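Local coordinates for Alpha/beta hydrolase family protein (PDB 3OOS) that is probably a hydrolase of the alpha/beta fold family, with no specific substrate assigned to it, at residues T4-K9 and F15-K20; S51-N56 and E86-N91. All coordinates share one frame; numbering follows the deposited sequence.

Contact 1. Residues T4-K9 and F15-K20; sequences TTNIIK and FEYFLK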
loop_
_atom_site.group_PDB
_atom_site.type_symbol
_atom_site.label_atom_id
_atom_site.label_comp_id
_atom_site.label_asym_id
_atom_site.label_seq_id
_atom_site.Cartn_x
_atom_site.Cartn_y
_atom_site.Cartn_z
ATOM N N THR A 4 -0.741 17.785 -7.980
ATOM C CA THR A 4 0.322 18.366 -8.796
ATOM C C THR A 4 1.273 17.274 -9.267
ATOM O O THR A 4 1.721 16.456 -8.464
ATOM C CB THR A 4 1.127 19.403 -7.992
ATOM O OG1 THR A 4 0.240 20.403 -7.491
ATOM C CG2 THR A 4 2.183 20.072 -8.859
ATOM N N THR A 5 1.578 17.270 -10.563
ATOM C CA THR A 5 2.575 16.363 -11.130
ATOM C C THR A 5 3.973 16.952 -10.986
ATOM O O THR A 5 4.224 18.093 -11.388
ATOM C CB THR A 5 2.286 16.086 -12.616
ATOM O OG1 THR A 5 0.963 15.549 -12.747
ATOM C CG2 THR A 5 3.297 15.089 -13.201
ATOM N N ASN A 6 4.878 16.161 -10.413
ATOM C CA ASN A 6 6.258 16.577 -10.188
ATOM C C ASN A 6 7.238 15.539 -10.700
ATOM O O ASN A 6 6.954 14.339 -10.671
ATOM C CB ASN A 6 6.528 16.766 -8.690
ATOM C CG ASN A 6 5.581 17.748 -8.043
ATOM O OD1 ASN A 6 5.812 18.956 -8.066
ATOM N ND2 ASN A 6 4.508 17.233 -7.456
ATOM N N ILE A 7 8.382 16.013 -11.190
ATOM C CA ILE A 7 9.525 15.155 -11.480
ATOM C C ILE A 7 10.709 15.668 -10.673
ATOM O O ILE A 7 11.051 16.851 -10.746
ATOM C CB ILE A 7 9.895 15.152 -12.979
ATOM C CG1 ILE A 7 8.705 14.714 -13.833
ATOM C CG2 ILE A 7 11.070 14.214 -13.233
ATOM C CD1 ILE A 7 8.426 13.245 -13.777
ATOM N N ILE A 8 11.321 14.781 -9.894
ATOM C CA ILE A 8 12.457 15.159 -9.047
ATOM C C ILE A 8 13.685 14.327 -9.407
ATOM O O ILE A 8 13.571 13.121 -9.635
ATOM C CB ILE A 8 12.095 15.024 -7.534
ATOM C CG1 ILE A 8 13.169 15.665 -6.645
ATOM C CG2 ILE A 8 11.828 13.555 -7.147
ATOM C CD1 ILE A 8 12.702 15.932 -5.219
ATOM N N LYS A 9 14.842 14.989 -9.487
ATOM C CA LYS A 9 16.105 14.305 -9.760
ATOM C C LYS A 9 16.871 14.060 -8.464
ATOM O O LYS A 9 17.074 14.975 -7.663
ATOM C CB LYS A 9 16.961 15.091 -10.762
ATOM C CG LYS A 9 16.523 14.924 -12.216
ATOM C CD LYS A 9 17.559 15.469 -13.197
ATOM C CE LYS A 9 17.198 15.094 -14.631
ATOM N NZ LYS A 9 18.156 15.632 -15.640
ATOM N N PHE A 15 12.425 10.520 -10.263
ATOM C CA PHE A 15 11.142 9.977 -9.833
ATOM C C PHE A 15 10.010 10.955 -10.072
ATOM O O PHE A 15 10.149 12.158 -9.838
ATOM C CB PHE A 15 11.183 9.598 -8.344
ATOM C CG PHE A 15 12.186 8.523 -8.019
ATOM C CD1 PHE A 15 11.814 7.183 -8.018
ATOM C CD2 PHE A 15 13.508 8.853 -7.726
ATOM C CE1 PHE A 15 12.744 6.184 -7.723
ATOM C CE2 PHE A 15 14.445 7.864 -7.433
ATOM C CZ PHE A 15 14.062 6.528 -7.435
ATOM N N GLU A 16 8.890 10.413 -10.536
ATOM C CA GLU A 16 7.642 11.141 -10.648
ATOM C C GLU A 16 6.848 10.964 -9.355
ATOM O O GLU A 16 6.767 9.857 -8.812
ATOM C CB GLU A 16 6.839 10.593 -11.827
ATOM C CG GLU A 16 5.530 11.324 -12.095
ATOM C CD GLU A 16 4.772 10.724 -13.261
ATOM O OE1 GLU A 16 4.585 9.485 -13.281
ATOM O OE2 GLU A 16 4.364 11.490 -14.158
ATOM N N TYR A 17 6.277 12.054 -8.855
ATOM C CA TYR A 17 5.370 11.971 -7.707
ATOM C C TYR A 17 4.316 13.064 -7.791
ATOM O O TYR A 17 4.482 14.060 -8.504
ATOM C CB TYR A 17 6.128 12.054 -6.370
ATOM C CG TYR A 17 6.694 13.428 -6.094
ATOM C CD1 TYR A 17 5.947 14.395 -5.405
ATOM C CD2 TYR A 17 7.966 13.772 -6.540
ATOM C CE1 TYR A 17 6.465 15.667 -5.174
ATOM C CE2 TYR A 17 8.487 15.035 -6.311
ATOM C CZ TYR A 17 7.738 15.974 -5.628
ATOM O OH TYR A 17 8.262 17.225 -5.418
ATOM N N PHE A 18 3.240 12.878 -7.039
ATOM C CA PHE A 18 2.128 13.809 -7.060
ATOM C C PHE A 18 1.943 14.403 -5.679
ATOM O O PHE A 18 2.017 13.688 -4.677
ATOM C CB PHE A 18 0.870 13.098 -7.577
ATOM C CG PHE A 18 1.089 12.420 -8.901
ATOM C CD1 PHE A 18 0.889 13.116 -10.091
ATOM C CD2 PHE A 18 1.562 11.109 -8.958
ATOM C CE1 PHE A 18 1.129 12.510 -11.325
ATOM C CE2 PHE A 18 1.806 10.489 -10.187
ATOM C CZ PHE A 18 1.591 11.194 -11.372
ATOM N N LEU A 19 1.732 15.717 -5.634
ATOM C CA LEU A 19 1.551 16.427 -4.371
ATOM C C LEU A 19 0.135 16.968 -4.227
ATOM O O LEU A 19 -0.414 17.560 -5.158
ATOM C CB LEU A 19 2.552 17.583 -4.245
ATOM C CG LEU A 19 2.422 18.442 -2.974
ATOM C CD1 LEU A 19 2.834 17.659 -1.725
ATOM C CD2 LEU A 19 3.235 19.718 -3.090
ATOM N N LYS A 20 -0.446 16.759 -3.049
ATOM C CA LYS A 20 -1.714 17.392 -2.685
ATOM C C LYS A 20 -1.794 17.554 -1.175
ATOM O O LYS A 20 -1.436 16.646 -0.424
ATOM C CB LYS A 20 -2.910 16.579 -3.197
ATOM C CG LYS A 20 -4.271 17.216 -2.919
ATOM C CD LYS A 20 -5.395 16.380 -3.504
ATOM C CE LYS A 20 -6.758 16.857 -3.020
ATOM N NZ LYS A 20 -7.870 16.079 -3.629
#
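Thr4, Asn6 and Ile8 pair with Leu19, Tyr17 and Phe15 in an antiparallel beta hairpin that forms one border of the alpha/beta hydrolase sheet, strand 4-10 being outermost. These three are the hydrogen-bonded pairs, and each satisfies two N-H groups and two carbonyls. Thr4 N reaches Leu19 O at 2.8 Å almost straight, while Leu19 N uses a lone pair in the plane of the Thr4 carbonyl. Asn6 N comes end-on to Tyr17 O at 2.9 Å, although the bend at its hydrogen (142°) makes this less direct than the nearly linear Ile8 N to Phe15 O bond, also 2.9 Å. Tyr17 O has a second donor, since Asn6 ND2 adds a weak bond at 3.3 Å. The carbonyls of Thr4 and Asn6 also take CA-H contacts, from Phe18 and Glu16. In the intervening non-hydrogen-bonded pairs, Glu16 and Phe18 turn their backbone groups away from strand 4-10: Phe18 bonds with Leu54 and Glu16 O with Asn56, while Glu16 N is taken by Ser63 OG. Glu16 OE2 is held by Asn62 ND2.

The Tyr17 ring comes beneath Asn6 CB because its CG stands between the backbone N and the carbonyl carbon (chi1 70°); CB lies 3.6 Å from the centroid in a CH-pi contact. The Asn6 torsion sets the amide, 15° from the ring plane, and brings ND2 toward Tyr17 O. Asparagine suits this border strand by offering an apolar CB to the ring and a side-chain N-H for that weak bond. On the other face of the sheet, Thr5 and Phe18 lie side by side, and OG1 meets the phenyl edge. Beta-branched Ile8 suits a strand. Its CB sits at the Tyr17 edge in the ring plane, and its CG2 stands 3.7 Å from CE2.

Contact 2. Residues S51-N56 and E86-N91; sequences SVYLVN and EALYIN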
loop_
_atom_site.group_PDB
_atom_site.type_symbol
_atom_site.label_atom_id
_atom_site.label_comp_id
_atom_site.label_asym_id
_atom_site.label_seq_id
_atom_site.Cartn_x
_atom_site.Cartn_y
_atom_site.Cartn_z
ATOM N N SER A 51 0.547 17.207 3.841
ATOM C CA SER A 51 1.083 17.389 2.498
ATOM C C SER A 51 1.460 15.996 2.021
ATOM O O SER A 51 2.425 15.409 2.518
ATOM C CB SER A 51 2.317 18.289 2.512
ATOM O OG SER A 51 1.996 19.603 2.938
ATOM N N VAL A 52 0.685 15.460 1.083
ATOM C CA VAL A 52 0.866 14.075 0.644
ATOM C C VAL A 52 1.707 13.967 -0.620
ATOM O O VAL A 52 1.383 14.569 -1.643
ATOM C CB VAL A 52 -0.497 13.356 0.457
ATOM C CG1 VAL A 52 -0.293 11.902 0.029
ATOM C CG2 VAL A 52 -1.305 13.421 1.749
ATOM N N TYR A 53 2.791 13.199 -0.515
ATOM C CA TYR A 53 3.680 12.899 -1.631
ATOM C C TYR A 53 3.383 11.487 -2.114
ATOM O O TYR A 53 3.817 10.503 -1.503
ATOM C CB TYR A 53 5.148 13.030 -1.193
ATOM C CG TYR A 53 5.536 14.451 -0.851
ATOM C CD1 TYR A 53 5.242 14.995 0.405
ATOM C CD2 TYR A 53 6.181 15.257 -1.783
ATOM C CE1 TYR A 53 5.588 16.308 0.718
ATOM C CE2 TYR A 53 6.526 16.568 -1.482
ATOM C CZ TYR A 53 6.230 17.087 -0.231
ATOM O OH TYR A 53 6.570 18.385 0.069
ATOM N N LEU A 54 2.616 11.402 -3.198
ATOM C CA LEU A 54 2.218 10.128 -3.792
ATOM C C LEU A 54 3.255 9.735 -4.840
ATOM O O LEU A 54 3.290 10.306 -5.931
ATOM C CB LEU A 54 0.819 10.249 -4.411
ATOM C CG LEU A 54 0.197 9.017 -5.079
ATOM C CD1 LEU A 54 -0.041 7.901 -4.069
ATOM C CD2 LEU A 54 -1.107 9.405 -5.774
ATOM N N VAL A 55 4.099 8.765 -4.493
ATOM C CA VAL A 55 5.303 8.459 -5.269
ATOM C C VAL A 55 5.137 7.311 -6.267
ATOM O O VAL A 55 4.601 6.249 -5.939
ATOM C CB VAL A 55 6.502 8.156 -4.329
ATOM C CG1 VAL A 55 7.776 7.845 -5.125
ATOM C CG2 VAL A 55 6.739 9.322 -3.379
ATOM N N ASN A 56 5.601 7.551 -7.492
ATOM C CA ASN A 56 5.828 6.485 -8.464
ATOM C C ASN A 56 7.237 5.920 -8.286
ATOM O O ASN A 56 8.233 6.628 -8.470
ATOM C CB ASN A 56 5.614 6.993 -9.902
ATOM C CG ASN A 56 4.167 6.864 -10.369
ATOM O OD1 ASN A 56 3.724 7.580 -11.278
ATOM N ND2 ASN A 56 3.430 5.948 -9.763
ATOM N N GLU A 86 15.465 13.362 1.035
ATOM C CA GLU A 86 16.658 14.210 1.103
ATOM C C GLU A 86 16.675 15.295 0.024
ATOM O O GLU A 86 17.074 16.430 0.287
ATOM C CB GLU A 86 17.925 13.356 1.010
ATOM C CG GLU A 86 18.172 12.476 2.228
ATOM C CD GLU A 86 18.775 13.239 3.390
ATOM O OE1 GLU A 86 19.448 14.264 3.149
ATOM O OE2 GLU A 86 18.583 12.810 4.545
ATOM N N ALA A 87 16.233 14.938 -1.182
ATOM C CA ALA A 87 16.180 15.869 -2.314
ATOM C C ALA A 87 15.101 16.938 -2.122
ATOM O O ALA A 87 15.177 18.022 -2.703
ATOM C CB ALA A 87 15.966 15.112 -3.622
ATOM N N LEU A 88 14.110 16.627 -1.287
ATOM C CA LEU A 88 13.077 17.587 -0.902
ATOM C C LEU A 88 13.483 18.416 0.320
ATOM O O LEU A 88 12.711 19.260 0.781
ATOM C CB LEU A 88 11.762 16.853 -0.610
ATOM C CG LEU A 88 11.000 16.315 -1.821
ATOM C CD1 LEU A 88 9.968 15.276 -1.410
ATOM C CD2 LEU A 88 10.351 17.471 -2.579
ATOM N N TYR A 89 14.688 18.172 0.840
ATOM C CA TYR A 89 15.168 18.846 2.055
ATOM C C TYR A 89 14.166 18.725 3.211
ATOM O O TYR A 89 13.904 19.680 3.952
ATOM C CB TYR A 89 15.570 20.304 1.761
ATOM C CG TYR A 89 16.929 20.393 1.114
ATOM C CD1 TYR A 89 18.070 20.608 1.885
ATOM C CD2 TYR A 89 17.084 20.224 -0.265
ATOM C CE1 TYR A 89 19.327 20.672 1.306
ATOM C CE2 TYR A 89 18.345 20.283 -0.856
ATOM C CZ TYR A 89 19.461 20.507 -0.060
ATOM O OH TYR A 89 20.716 20.574 -0.617
ATOM N N ILE A 90 13.604 17.525 3.333
ATOM C CA ILE A 90 12.700 17.171 4.421
ATOM C C ILE A 90 13.498 16.324 5.406
ATOM O O ILE A 90 14.118 15.338 5.016
ATOM C CB ILE A 90 11.463 16.400 3.891
ATOM C CG1 ILE A 90 10.536 17.343 3.112
ATOM C CG2 ILE A 90 10.705 15.704 5.029
ATOM C CD1 ILE A 90 9.411 16.632 2.354
ATOM N N ASN A 91 13.497 16.723 6.675
ATOM C CA ASN A 91 14.256 16.007 7.694
ATOM C C ASN A 91 13.591 14.682 8.079
ATOM O O ASN A 91 14.247 13.634 8.129
ATOM C CB ASN A 91 14.455 16.899 8.924
ATOM C CG ASN A 91 15.353 16.267 9.964
ATOM O OD1 ASN A 91 14.947 16.079 11.111
ATOM N ND2 ASN A 91 16.576 15.925 9.570
#
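Tyr89 N is bonded to Glu86 O at 3.0 Å, and the turn it holds sets Leu88 and Ile90, on either side of Tyr89 in sequence, against Tyr53. This bond is part of a Schellman motif ending helix 74-87: Tyr89, the first residue to leave helical geometry, adopts positive phi (52°), and the chain turns off so that the two aliphatic residues both direct their side chains toward strand 51-55. Nearby, Ile90 O is bonded by Arg85 NH1 from the last turn of the helix.

Between the segments themselves the contact is apolar. Leu88 CD1 touches one side of the tyrosine, 3.7 Å from CE2 and nearly as close to CD2, with CD2 of the leucine a little farther off. Ile90 arrives from the direction opposite to Tyr53 and puts CD1 by the phenol end, 4.0 Å from OH. Both methyls approach the ring obliquely.

In the alpha/beta hydrolase fold this is the point where a beta-alpha-beta crossover comes back to the sheet: strand 51-55 and strand 93-98 run parallel, separated by strand 25-28, and helix 74-87 connects them. The backbones stay well apart, Tyr53 CA lying 10.5 Å from Leu88 CA, and the long tyrosine side chain, with the leucine and isoleucine reaching toward it, spans the gap. Tyr53 is partly exposed, and a tyrosine gives both a ring for the methyls and a polar hydroxyl. Leu88 also rests on Tyr17 and Ile8, whereas Ile90 leans on Pro25. A nearly anti second torsion (170°) extends the isoleucine and carries its terminal CD1 to the hydroxyl of Tyr53.

How the contacts relate
From the N terminus, strand 4-10 turns back through a two-residue turn into strand 13-20, and contact 1 closes this hairpin. Contact 2 opens only afterwards, so the two follow in series and neither nests within nor crosses the other. It closes a much longer loop, from strand 51-55 through helix 74-87 to the turn after it. Strands 13-20 and 51-55 are antiparallel neighbours, joined by probable hydrogen bonds such as Lys20 O to Val52 N at 2.9 Å. The hairpin border, the start of the parallel strands and the end of a covering helix are thus tied together, the two contact centres lying about 9 Å apart.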